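Side-chain contacts in aspartokinase (Synechocystis, PDB 3L76), which probably phosphorylates the beta-carboxyl group of aspartate with ATP, opening the route to lysine and threonine, both of which it binds: residues T391-V396 with E565-C570; K27-V30 with S35-V38; R186-A191 with A583-F588; F376-D381 with I409-N414. All coordinates share one frame; numbering follows the deposited sequence. Where two conformers were deposited one is given.

Contact 1: residues T391-V396 with E565-C570; sequences TSEVKV and EIKISC. With LYS (lysine), chain F; LYS (lysine), chain E.
Lys-395 and Glu-565 meet at about a right angle: the ammonium NZ donates to OE1 at 2.9 Å, arriving from above the carboxylate plane, 42° out of it. Lys-395 can span the gap because its chain is extended beyond CG, whereas Glu-565 is bent at chi2 (78°), which brings its carboxylate within reach of the amine. Both groups are shared, NZ with Glu-265 and OE2 with Lys-357, so each charge has a second partner of opposite sign. The segments belong to two ACT domains; each runs from a turn into a strand and lends residues to a lysine pocket: Ser-392 and Glu-393 to one, Glu-565 and Ile-568 to the other. One bound lysine turns its ammonium to the carbonyl O of Ser-392, at a distance too short to be trusted, while Ile-568 CG1 packs 3.5 Å from CE of the other. The second salt bridge is looser, Lys-567 NZ lying 3.5 Å from Glu-393 OE2. On the way the straight lysine chain passes Ser-392, its CD 4.1 Å from CB, while the serine OG is held by Glu-204. An alanine in place of Lys-395 would probably leave Glu-265 and Glu-565 without the cation they share.

Contact 2: residues K27-V30 with S35-V38; sequences KRTV and SLVV
Leu-36 faces Thr-29 and Val-30 where the C-terminal part of helix 16-31 gives way to strand 35-40. The chain turns back within four residues, 31-34, and the two segments come closest at the turn, with Val-30 CA and Ser-35 CA 6.1 Å apart; beyond it the backbones diverge. The turn is tied by a hydrogen bond between the carbonyl O of Thr-29 and ND2 of Asn-34.

Of the side chains, Leu-36 does most of the work. It points toward the helix, its two methyls reaching Thr-29 from across at about a right angle. CD1 lies 3.3 Å from Thr-29 CG2, and CD2 is 3.5 Å from the same methyl. Threonine suits this place because its two branches divide the labour: with CG2 anti to the backbone N, the methyl meets the leucine, while OG1 (chi1 -60°) stays beside the backbone N and bonds to the carbonyl of Arg-25 within the helix. Val-30 adds a lighter touch, its CG2 standing 4.2 Å from Leu-36 CD1. Leu-36 also packs on Ile-26 of the helix and on Gln-6 of strand 3-8.

Strand 3-8, helix 16-31 and strand 35-40, the two strands parallel, form a beta-alpha-beta crossover, the building unit of the alpha/beta amino acid kinase fold, with Leu-36 among the residues that pack the helix on the sheet.

Contact 3: residues R186-A191 with A583-F588; sequences RLVPEA and AAHSAF
Val-188 and His-585 come together because each places a carbon opposite its own backbone N: CG of the histidine (chi1 -159°) and CG1 of the valine (chi1 -177°). The methyl CG1 settles over one face of the imidazole in a CH-pi contact, 3.9 Å from the centroid and 22° off the ring normal. It is shifted toward the rim, so that His-585 ND1, at 3.7 Å, is the ring atom nearest to Val-188 CG1. A beta-branched methyl suits such a face, offering C-H groups without a charge or a long chain to be accommodated.

The loop presents this methyl from a type I beta turn, Val-188 to Ala-191, closed by a bond of 2.8 Å from Ala-191 N to Val-188 O. The contact thus joins a loop between strands 170-175 and 196-198 of the amino acid kinase part to the end of helix 577-587 in the last ACT domain, linking catalytic and regulatory parts of one chain that lie nearly four hundred residues apart.

Further round the ring, the carbonyl O of Glu-190 lies 4.0 Å from His-585 CE1, and Ala-191 CA is as far from NE2; neither is a polar bond. NE2 and OG1 of Thr-182, in the same loop, are hydrogen-bonded to each other, which, with the methyl over the face, restrains the ring's rotation. Glu-190 OE2 remains 5.3 Å from His-585 ND1, a spacing at which its charge might still favour a protonated ring. Val-188 packs as well on Leu-581 and Lys-582, one helical turn back from the histidine.

Contact 4: residues F376-D381 with I409-N414; sequences FKTLAD and IAALSN
Thr-378, which packs on Ala-411 and Leu-412, spends its polar atom on its own helix: OG1 hydrogen-bonds to the carbonyl O of Lys-374, one turn earlier. This leaves CG2, anti to the backbone N, to face the neighbouring helix. There the methyl lies 3.6 Å from CB of Ala-411 and also rests against the carbonyl of that residue. A threonine fits well here, since its hydroxyl is satisfied locally and its methyl is short enough for closely spaced helices; alanine opposite it serves the same closeness, the two backbones being nearest at Thr-378 CA and Ala-411 CA, 6.3 Å apart.

Segments 376-381 and 409-414 run roughly antiparallel, at 135°, with their axes 9.1 Å apart; they belong to helices 371-381 and 405-415. These are the pair that an ACT domain, with its beta-alpha-beta-beta-alpha-beta order, lays side by side on one face of its antiparallel sheet.

Deeper in, the leucines take over. Leu-412 leaves its helix with CG beside the backbone N (chi1 -70°), and its end swings toward the other helix, bringing CD2 to 3.9 Å from Thr-378 CB. Leu-379 comes obliquely from the facing helix, its CD2 equally far, 4.1 Å, from CG and CD1 of Leu-412. With the isobutyl group of Leu-412 cut back to a methyl, as in an alanine here, a gap is likely to open beside Thr-378 CB and Leu-379 to lose its apolar partner on segment 409-414. Leu-412 also rests on Val-264 of strand 263-267, and Leu-379 on Ala-408 and Val-384.

How the contacts relate
The centre of contact 1 lies about 7 Å from the centre of the chain, and this is the charged contact, with salt bridges between two ACT domains beside bound lysines. All four are partly buried, but contacts 2, 3 and 4 lie farther out and pack mainly through apolar groups: contact 2 within the kinase part, contact 4 within one ACT domain, and contact 3 between those two kinds of domain. Contacts 1 and 4 share the ACT domain 358-416 and touch, Val-396 CG2 lying 4.1 Å from Phe-376 CE1. Contact 3 draws on the same last ACT domain as contact 1, strand 567-573 leading into helix 577-587. Contact 2 stands apart, its centre about 47 Å from that of contact 4.

Contact 1: residues T391-V396 with E565-C570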
loop_
_atom_site.group_PDB
_atom_site.type_symbol
_atom_site.label_atom_id
_atom_site.label_comp_id
_atom_site.label_asym_id
_atom_site.label_seq_id
_atom_site.Cartn_x
_atom_site.Cartn_y
_atom_site.Cartn_z
ATOM N N THR A 391 -5.569 41.836 -8.799
ATOM C CA THR A 391 -5.153 40.443 -8.837
ATOM C C THR A 391 -4.924 39.875 -10.241
ATOM O O THR A 391 -5.591 40.247 -11.211
ATOM C CB THR A 391 -6.128 39.513 -8.090
ATOM O OG1 THR A 391 -7.447 39.658 -8.631
ATOM C CG2 THR A 391 -6.132 39.836 -6.615
ATOM N N SER A 392 -3.945 38.974 -10.334
ATOM C CA SER A 392 -3.854 38.062 -11.475
ATOM C C SER A 392 -4.132 36.645 -10.969
ATOM O O SER A 392 -4.756 36.470 -9.924
ATOM C CB SER A 392 -2.504 38.184 -12.224
ATOM O OG SER A 392 -1.392 37.827 -11.415
ATOM N N GLU A 393 -3.673 35.630 -11.686
ATOM C CA GLU A 393 -3.843 34.266 -11.197
ATOM C C GLU A 393 -2.932 33.956 -10.015
ATOM O O GLU A 393 -3.333 33.281 -9.086
ATOM C CB GLU A 393 -3.577 33.259 -12.306
ATOM C CG GLU A 393 -4.070 31.883 -11.966
ATOM C CD GLU A 393 -5.583 31.819 -11.965
ATOM O OE1 GLU A 393 -6.190 31.742 -10.875
ATOM O OE2 GLU A 393 -6.165 31.857 -13.063
ATOM N N VAL A 394 -1.723 34.510 -10.044
ATOM C CA VAL A 394 -0.693 34.140 -9.086
ATOM C C VAL A 394 -0.093 35.352 -8.370
ATOM O O VAL A 394 0.882 35.240 -7.610
ATOM C CB VAL A 394 0.414 33.293 -9.766
ATOM C CG1 VAL A 394 -0.115 31.916 -10.118
ATOM C CG2 VAL A 394 0.928 33.991 -11.014
ATOM N N LYS A 395 -0.694 36.518 -8.585
ATOM C CA LYS A 395 -0.259 37.723 -7.870
ATOM C C LYS A 395 -1.417 38.496 -7.301
ATOM O O LYS A 395 -2.443 38.685 -7.965
ATOM C CB LYS A 395 0.518 38.681 -8.803
ATOM C CG LYS A 395 1.955 38.290 -9.030
ATOM C CD LYS A 395 2.699 39.351 -9.788
ATOM C CE LYS A 395 4.062 38.842 -10.212
ATOM N NZ LYS A 395 4.893 39.934 -10.794
ATOM N N VAL A 396 -1.254 38.974 -6.081
ATOM C CA VAL A 396 -2.064 40.106 -5.632
ATOM C C VAL A 396 -1.188 41.364 -5.482
ATOM O O VAL A 396 -0.206 41.376 -4.737
ATOM C CB VAL A 396 -2.947 39.784 -4.387
ATOM C CG1 VAL A 396 -2.344 38.692 -3.566
ATOM C CG2 VAL A 396 -3.202 41.039 -3.552
ATOM N N GLU A 565 1.791 42.181 -14.632
ATOM C CA GLU A 565 2.695 42.560 -15.723
ATOM C C GLU A 565 2.451 41.775 -17.016
ATOM O O GLU A 565 2.800 42.240 -18.092
ATOM C CB GLU A 565 4.163 42.417 -15.311
ATOM C CG GLU A 565 4.551 43.167 -14.039
ATOM C CD GLU A 565 4.103 42.450 -12.793
ATOM O OE1 GLU A 565 3.572 41.326 -12.916
ATOM O OE2 GLU A 565 4.301 43.005 -11.697
ATOM N N ILE A 566 1.862 40.586 -16.920
ATOM C CA ILE A 566 1.721 39.731 -18.101
ATOM C C ILE A 566 0.317 39.164 -18.301
ATOM O O ILE A 566 0.086 38.377 -19.215
ATOM C CB ILE A 566 2.769 38.557 -18.102
ATOM C CG1 ILE A 566 2.408 37.476 -17.081
ATOM C CG2 ILE A 566 4.182 39.082 -17.830
ATOM C CD1 ILE A 566 3.388 36.307 -17.075
ATOM N N LYS A 567 -0.615 39.564 -17.443
ATOM C CA LYS A 567 -2.011 39.136 -17.562
ATOM C C LYS A 567 -2.946 40.328 -17.503
ATOM O O LYS A 567 -2.833 41.156 -16.603
ATOM C CB LYS A 567 -2.396 38.159 -16.449
ATOM C CG LYS A 567 -3.774 37.542 -16.641
ATOM C CD LYS A 567 -4.098 36.481 -15.569
ATOM C CE LYS A 567 -5.174 35.498 -16.059
ATOM N NZ LYS A 567 -5.800 34.771 -14.931
ATOM N N ILE A 568 -3.849 40.420 -18.477
ATOM C CA ILE A 568 -4.968 41.359 -18.420
ATOM C C ILE A 568 -6.269 40.566 -18.375
ATOM O O ILE A 568 -6.488 39.684 -19.204
ATOM C CB ILE A 568 -5.007 42.339 -19.617
ATOM C CG1 ILE A 568 -3.687 43.100 -19.751
ATOM C CG2 ILE A 568 -6.133 43.337 -19.432
ATOM C CD1 ILE A 568 -3.384 43.537 -21.172
ATOM N N SER A 569 -7.101 40.859 -17.377
ATOM C CA SER A 569 -8.450 40.308 -17.272
ATOM C C SER A 569 -9.528 41.403 -17.412
ATOM O O SER A 569 -9.437 42.474 -16.798
ATOM C CB SER A 569 -8.635 39.604 -15.925
ATOM O OG SER A 569 -7.823 38.470 -15.814
ATOM N N CYS A 570 -10.551 41.124 -18.209
ATOM C CA CYS A 570 -11.732 41.988 -18.273
ATOM C C CYS A 570 -12.941 41.222 -17.796
ATOM O O CYS A 570 -13.199 40.111 -18.268
ATOM C CB CYS A 570 -12.007 42.450 -19.702
ATOM S SG CYS A 570 -10.821 43.606 -20.334
HETATM N N LYS F . -7.582 32.408 -3.955
HETATM C CA LYS F . -6.855 33.350 -3.095
HETATM C C LYS F . -7.592 33.699 -1.810
HETATM O O LYS F . -8.826 33.495 -1.726
HETATM C CB LYS F . -6.499 34.629 -3.872
HETATM C CG LYS F . -5.525 34.398 -5.024
HETATM C CD LYS F . -5.512 35.543 -6.026
HETATM C CE LYS F . -6.616 35.388 -7.052
HETATM N NZ LYS F . -6.092 35.260 -8.445
HETATM O OXT LYS F . -6.942 34.185 -0.849
HETATM N N LYS E . 2.346 47.062 -20.998
HETATM C CA LYS E . 1.225 46.712 -21.859
HETATM C C LYS E . 0.639 47.979 -22.496
HETATM O O LYS E . 1.072 49.104 -22.199
HETATM C CB LYS E . 0.155 45.929 -21.087
HETATM C CG LYS E . -0.384 46.627 -19.819
HETATM C CD LYS E . -1.452 45.762 -19.118
HETATM C CE LYS E . -0.828 44.605 -18.341
HETATM N NZ LYS E . 0.215 45.112 -17.379
HETATM O OXT LYS E . -0.259 47.907 -23.339
HETATM O O HOH W 1 -7.049 35.126 -12.749
#

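Contact 2: residues K27-V30 with S35-V38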
loop_
_atom_site.group_PDB
_atom_site.type_symbol
_atom_site.label_atom_id
_atom_site.label_comp_id
_atom_site.label_asym_id
_atom_site.label_seq_id
_atom_site.Cartn_x
_atom_site.Cartn_y
_atom_site.Cartn_z
ATOM N N LYS A 27 12.687 2.208 -22.750
ATOM C CA LYS A 27 13.776 1.433 -23.337
ATOM C C LYS A 27 14.396 2.171 -24.526
ATOM O O LYS A 27 15.618 2.355 -24.577
ATOM C CB LYS A 27 13.294 0.049 -23.751
ATOM N N ARG A 28 13.556 2.597 -25.472
ATOM C CA ARG A 28 14.041 3.328 -26.646
ATOM C C ARG A 28 14.832 4.565 -26.221
ATOM O O ARG A 28 15.892 4.856 -26.786
ATOM C CB ARG A 28 12.890 3.731 -27.577
ATOM C CG ARG A 28 11.910 2.613 -27.920
ATOM C CD ARG A 28 11.084 2.946 -29.167
ATOM N NE ARG A 28 10.609 4.328 -29.164
ATOM C CZ ARG A 28 9.380 4.701 -28.820
ATOM N NH1 ARG A 28 8.487 3.788 -28.454
ATOM N NH2 ARG A 28 9.044 5.988 -28.845
ATOM N N THR A 29 14.310 5.279 -25.225
ATOM C CA THR A 29 14.962 6.470 -24.682
ATOM C C THR A 29 16.349 6.167 -24.121
ATOM O O THR A 29 17.309 6.903 -24.364
ATOM C CB THR A 29 14.126 7.111 -23.550
ATOM O OG1 THR A 29 12.842 7.503 -24.050
ATOM C CG2 THR A 29 14.852 8.319 -22.984
ATOM N N VAL A 30 16.440 5.087 -23.352
ATOM C CA VAL A 30 17.712 4.673 -22.781
ATOM C C VAL A 30 18.722 4.376 -23.879
ATOM O O VAL A 30 19.859 4.843 -23.835
ATOM C CB VAL A 30 17.554 3.424 -21.905
ATOM C CG1 VAL A 30 18.923 2.895 -21.499
ATOM C CG2 VAL A 30 16.692 3.736 -20.680
ATOM N N SER A 35 20.280 8.380 -19.400
ATOM C CA SER A 35 19.954 7.807 -18.106
ATOM C C SER A 35 18.569 8.296 -17.678
ATOM O O SER A 35 18.250 9.480 -17.815
ATOM C CB SER A 35 21.001 8.218 -17.082
ATOM O OG SER A 35 22.291 7.838 -17.520
ATOM N N LEU A 36 17.746 7.386 -17.164
ATOM C CA LEU A 36 16.350 7.707 -16.902
ATOM C C LEU A 36 15.893 7.491 -15.465
ATOM O O LEU A 36 16.063 6.405 -14.916
ATOM C CB LEU A 36 15.436 6.932 -17.850
ATOM C CG LEU A 36 15.078 7.689 -19.126
ATOM C CD1 LEU A 36 16.302 7.816 -20.015
ATOM C CD2 LEU A 36 13.956 6.984 -19.857
ATOM N N VAL A 37 15.313 8.543 -14.876
ATOM C CA VAL A 37 14.577 8.441 -13.621
ATOM C C VAL A 37 13.094 8.628 -13.913
ATOM O O VAL A 37 12.688 9.644 -14.476
ATOM C CB VAL A 37 15.024 9.495 -12.604
ATOM C CG1 VAL A 37 14.111 9.473 -11.385
ATOM C CG2 VAL A 37 16.475 9.253 -12.199
ATOM N N VAL A 38 12.288 7.640 -13.538
ATOM C CA VAL A 38 10.870 7.664 -13.860
ATOM C C VAL A 38 9.971 7.804 -12.633
ATOM O O VAL A 38 10.115 7.078 -11.648
ATOM C CB VAL A 38 10.449 6.423 -14.661
ATOM C CG1 VAL A 38 8.959 6.452 -14.933
ATOM C CG2 VAL A 38 11.208 6.360 -15.959
#

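Contact 3: residues R186-A191 with A583-F588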
loop_
_atom_site.group_PDB
_atom_site.type_symbol
_atom_site.label_atom_id
_atom_site.label_comp_id
_atom_site.label_asym_id
_atom_site.label_seq_id
_atom_site.Cartn_x
_atom_site.Cartn_y
_atom_site.Cartn_z
ATOM N N ARG A 186 -12.964 23.811 -26.803
ATOM C CA ARG A 186 -14.408 23.715 -26.700
ATOM C C ARG A 186 -15.116 25.017 -27.076
ATOM O O ARG A 186 -16.271 24.986 -27.478
ATOM C CB ARG A 186 -14.820 23.259 -25.297
ATOM C CG ARG A 186 -14.614 21.773 -25.041
ATOM C CD ARG A 186 -15.057 21.374 -23.630
ATOM N NE ARG A 186 -13.949 21.294 -22.675
ATOM C CZ ARG A 186 -13.662 22.219 -21.762
ATOM N NH1 ARG A 186 -14.400 23.316 -21.661
ATOM N NH2 ARG A 186 -12.633 22.044 -20.941
ATOM N N LEU A 187 -14.429 26.152 -26.960
ATOM C CA LEU A 187 -15.025 27.433 -27.335
ATOM C C LEU A 187 -14.391 28.008 -28.591
ATOM O O LEU A 187 -15.021 28.769 -29.314
ATOM C CB LEU A 187 -14.915 28.441 -26.193
ATOM C CG LEU A 187 -15.235 27.942 -24.786
ATOM C CD1 LEU A 187 -15.192 29.098 -23.796
ATOM C CD2 LEU A 187 -16.584 27.261 -24.755
ATOM N N VAL A 188 -13.139 27.649 -28.846
ATOM C CA VAL A 188 -12.428 28.147 -30.016
ATOM C C VAL A 188 -11.663 27.025 -30.709
ATOM O O VAL A 188 -10.483 26.800 -30.427
ATOM C CB VAL A 188 -11.461 29.275 -29.637
ATOM C CG1 VAL A 188 -10.776 29.829 -30.877
ATOM C CG2 VAL A 188 -12.203 30.377 -28.874
ATOM N N PRO A 189 -12.338 26.313 -31.627
ATOM C CA PRO A 189 -11.780 25.143 -32.322
ATOM C C PRO A 189 -10.437 25.415 -32.998
ATOM O O PRO A 189 -9.645 24.484 -33.167
ATOM C CB PRO A 189 -12.847 24.817 -33.376
ATOM C CG PRO A 189 -14.115 25.371 -32.829
ATOM C CD PRO A 189 -13.715 26.613 -32.066
ATOM N N GLU A 190 -10.188 26.667 -33.375
ATOM C CA GLU A 190 -8.949 27.031 -34.052
ATOM C C GLU A 190 -7.774 27.143 -33.085
ATOM O O GLU A 190 -6.674 27.545 -33.476
ATOM C CB GLU A 190 -9.115 28.339 -34.814
ATOM C CG GLU A 190 -10.368 28.395 -35.660
ATOM C CD GLU A 190 -11.623 28.587 -34.831
ATOM O OE1 GLU A 190 -12.595 27.828 -35.027
ATOM O OE2 GLU A 190 -11.635 29.497 -33.980
ATOM N N ALA A 191 -8.019 26.794 -31.823
ATOM C CA ALA A 191 -6.964 26.749 -30.816
ATOM C C ALA A 191 -5.792 25.922 -31.320
ATOM O O ALA A 191 -5.970 24.794 -31.780
ATOM C CB ALA A 191 -7.489 26.182 -29.516
ATOM N N ALA A 583 -13.122 36.881 -29.753
ATOM C CA ALA A 583 -12.559 38.165 -30.156
ATOM C C ALA A 583 -11.096 38.304 -29.744
ATOM O O ALA A 583 -10.258 38.722 -30.544
ATOM C CB ALA A 583 -13.386 39.311 -29.585
ATOM N N ALA A 584 -10.798 37.966 -28.490
ATOM C CA ALA A 584 -9.423 38.003 -27.987
ATOM C C ALA A 584 -8.493 37.051 -28.741
ATOM O O ALA A 584 -7.354 37.398 -29.046
ATOM C CB ALA A 584 -9.383 37.700 -26.484
ATOM N N HIS A 585 -8.974 35.847 -29.034
ATOM C CA HIS A 585 -8.163 34.848 -29.739
ATOM C C HIS A 585 -7.854 35.291 -31.166
ATOM O O HIS A 585 -6.764 35.036 -31.681
ATOM C CB HIS A 585 -8.857 33.480 -29.746
ATOM C CG HIS A 585 -7.931 32.322 -29.991
ATOM N ND1 HIS A 585 -7.705 31.798 -31.247
ATOM C CD2 HIS A 585 -7.183 31.582 -29.135
ATOM C CE1 HIS A 585 -6.856 30.788 -31.154
ATOM N NE2 HIS A 585 -6.523 30.639 -29.885
ATOM N N SER A 586 -8.815 35.959 -31.797
ATOM C CA SER A 586 -8.626 36.476 -33.148
ATOM C C SER A 586 -7.799 37.754 -33.157
ATOM O O SER A 586 -6.969 37.959 -34.037
ATOM C CB SER A 586 -9.973 36.727 -33.824
ATOM O OG SER A 586 -10.716 35.526 -33.934
ATOM N N ALA A 587 -8.035 38.616 -32.178
ATOM C CA ALA A 587 -7.304 39.875 -32.089
ATOM C C ALA A 587 -5.800 39.649 -32.075
ATOM O O ALA A 587 -5.047 40.427 -32.646
ATOM C CB ALA A 587 -7.734 40.657 -30.860
ATOM N N PHE A 588 -5.355 38.577 -31.436
ATOM C CA PHE A 588 -3.923 38.355 -31.298
ATOM C C PHE A 588 -3.376 37.247 -32.206
ATOM O O PHE A 588 -2.285 36.727 -31.982
ATOM C CB PHE A 588 -3.558 38.150 -29.824
ATOM C CG PHE A 588 -3.794 39.382 -28.969
ATOM C CD1 PHE A 588 -2.911 40.457 -29.013
ATOM C CD2 PHE A 588 -4.898 39.468 -28.133
ATOM C CE1 PHE A 588 -3.122 41.588 -28.236
ATOM C CE2 PHE A 588 -5.119 40.603 -27.359
ATOM C CZ PHE A 588 -4.229 41.661 -27.408
#

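Contact 4: residues F376-D381 with I409-N414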
loop_
_atom_site.group_PDB
_atom_site.type_symbol
_atom_site.label_atom_id
_atom_site.label_comp_id
_atom_site.label_asym_id
_atom_site.label_seq_id
_atom_site.Cartn_x
_atom_site.Cartn_y
_atom_site.Cartn_z
ATOM N N PHE A 376 -3.345 41.528 3.370
ATOM C CA PHE A 376 -4.029 42.721 3.903
ATOM C C PHE A 376 -3.864 42.895 5.408
ATOM O O PHE A 376 -3.657 44.009 5.884
ATOM C CB PHE A 376 -5.523 42.712 3.531
ATOM C CG PHE A 376 -5.785 42.507 2.046
ATOM C CD1 PHE A 376 -4.808 42.818 1.093
ATOM C CD2 PHE A 376 -6.999 42.004 1.605
ATOM C CE1 PHE A 376 -5.050 42.633 -0.273
ATOM C CE2 PHE A 376 -7.259 41.809 0.244
ATOM C CZ PHE A 376 -6.296 42.122 -0.697
ATOM N N LYS A 377 -3.941 41.801 6.159
ATOM C CA LYS A 377 -3.745 41.862 7.610
ATOM C C LYS A 377 -2.318 42.293 7.961
ATOM O O LYS A 377 -2.111 43.144 8.821
ATOM C CB LYS A 377 -4.056 40.510 8.259
ATOM C CG LYS A 377 -3.765 40.447 9.757
ATOM C CD LYS A 377 -3.649 38.996 10.257
ATOM C CE LYS A 377 -3.122 38.917 11.695
ATOM N NZ LYS A 377 -4.024 39.590 12.677
ATOM N N THR A 378 -1.335 41.704 7.284
ATOM C CA THR A 378 0.063 42.042 7.511
ATOM C C THR A 378 0.318 43.532 7.343
ATOM O O THR A 378 0.964 44.144 8.184
ATOM C CB THR A 378 0.987 41.264 6.571
ATOM O OG1 THR A 378 0.709 39.870 6.693
ATOM C CG2 THR A 378 2.436 41.507 6.934
ATOM N N LEU A 379 -0.179 44.103 6.251
ATOM C CA LEU A 379 -0.074 45.544 6.015
ATOM C C LEU A 379 -0.841 46.348 7.060
ATOM O O LEU A 379 -0.335 47.332 7.613
ATOM C CB LEU A 379 -0.556 45.902 4.609
ATOM C CG LEU A 379 0.255 45.243 3.487
ATOM C CD1 LEU A 379 -0.275 45.618 2.146
ATOM C CD2 LEU A 379 1.711 45.608 3.586
ATOM N N ALA A 380 -2.064 45.922 7.342
ATOM C CA ALA A 380 -2.857 46.595 8.373
ATOM C C ALA A 380 -2.162 46.575 9.723
ATOM O O ALA A 380 -2.160 47.572 10.441
ATOM C CB ALA A 380 -4.236 45.981 8.487
ATOM N N ASP A 381 -1.574 45.440 10.080
ATOM C CA ASP A 381 -0.953 45.315 11.397
ATOM C C ASP A 381 0.243 46.233 11.508
ATOM O O ASP A 381 0.635 46.620 12.606
ATOM C CB ASP A 381 -0.541 43.876 11.693
ATOM C CG ASP A 381 -1.724 42.977 11.961
ATOM O OD1 ASP A 381 -2.766 43.490 12.424
ATOM O OD2 ASP A 381 -1.606 41.762 11.704
ATOM N N ILE A 409 7.185 46.014 3.036
ATOM C CA ILE A 409 7.998 44.933 2.463
ATOM C C ILE A 409 8.576 44.041 3.532
ATOM O O ILE A 409 8.631 42.819 3.394
ATOM C CB ILE A 409 9.203 45.480 1.700
ATOM C CG1 ILE A 409 8.759 46.141 0.395
ATOM C CG2 ILE A 409 10.241 44.353 1.431
ATOM C CD1 ILE A 409 9.829 47.038 -0.191
ATOM N N ALA A 410 9.057 44.666 4.594
ATOM C CA ALA A 410 9.660 43.908 5.679
ATOM C C ALA A 410 8.596 43.029 6.291
ATOM O O ALA A 410 8.849 41.859 6.588
ATOM C CB ALA A 410 10.233 44.827 6.738
ATOM N N ALA A 411 7.403 43.599 6.473
ATOM C CA ALA A 411 6.304 42.875 7.105
ATOM C C ALA A 411 5.841 41.698 6.272
ATOM O O ALA A 411 5.535 40.653 6.821
ATOM C CB ALA A 411 5.138 43.788 7.389
ATOM N N LEU A 412 5.786 41.874 4.956
ATOM C CA LEU A 412 5.347 40.807 4.073
ATOM C C LEU A 412 6.418 39.731 3.969
ATOM O O LEU A 412 6.130 38.536 3.956
ATOM C CB LEU A 412 5.009 41.363 2.689
ATOM C CG LEU A 412 3.746 42.219 2.625
ATOM C CD1 LEU A 412 3.614 42.848 1.261
ATOM C CD2 LEU A 412 2.523 41.378 2.947
ATOM N N SER A 413 7.656 40.182 3.898
ATOM C CA SER A 413 8.807 39.300 3.836
ATOM C C SER A 413 8.807 38.334 5.037
ATOM O O SER A 413 8.946 37.118 4.865
ATOM C CB SER A 413 10.091 40.144 3.773
ATOM O OG SER A 413 11.232 39.315 3.704
ATOM N N ASN A 414 8.615 38.882 6.237
ATOM C CA ASN A 414 8.502 38.096 7.483
ATOM C C ASN A 414 7.280 37.204 7.566
ATOM O O ASN A 414 7.383 36.043 7.921
ATOM C CB ASN A 414 8.463 39.009 8.708
ATOM C CG ASN A 414 9.826 39.237 9.318
ATOM O OD1 ASN A 414 10.850 38.863 8.748
ATOM N ND2 ASN A 414 9.845 39.856 10.491
#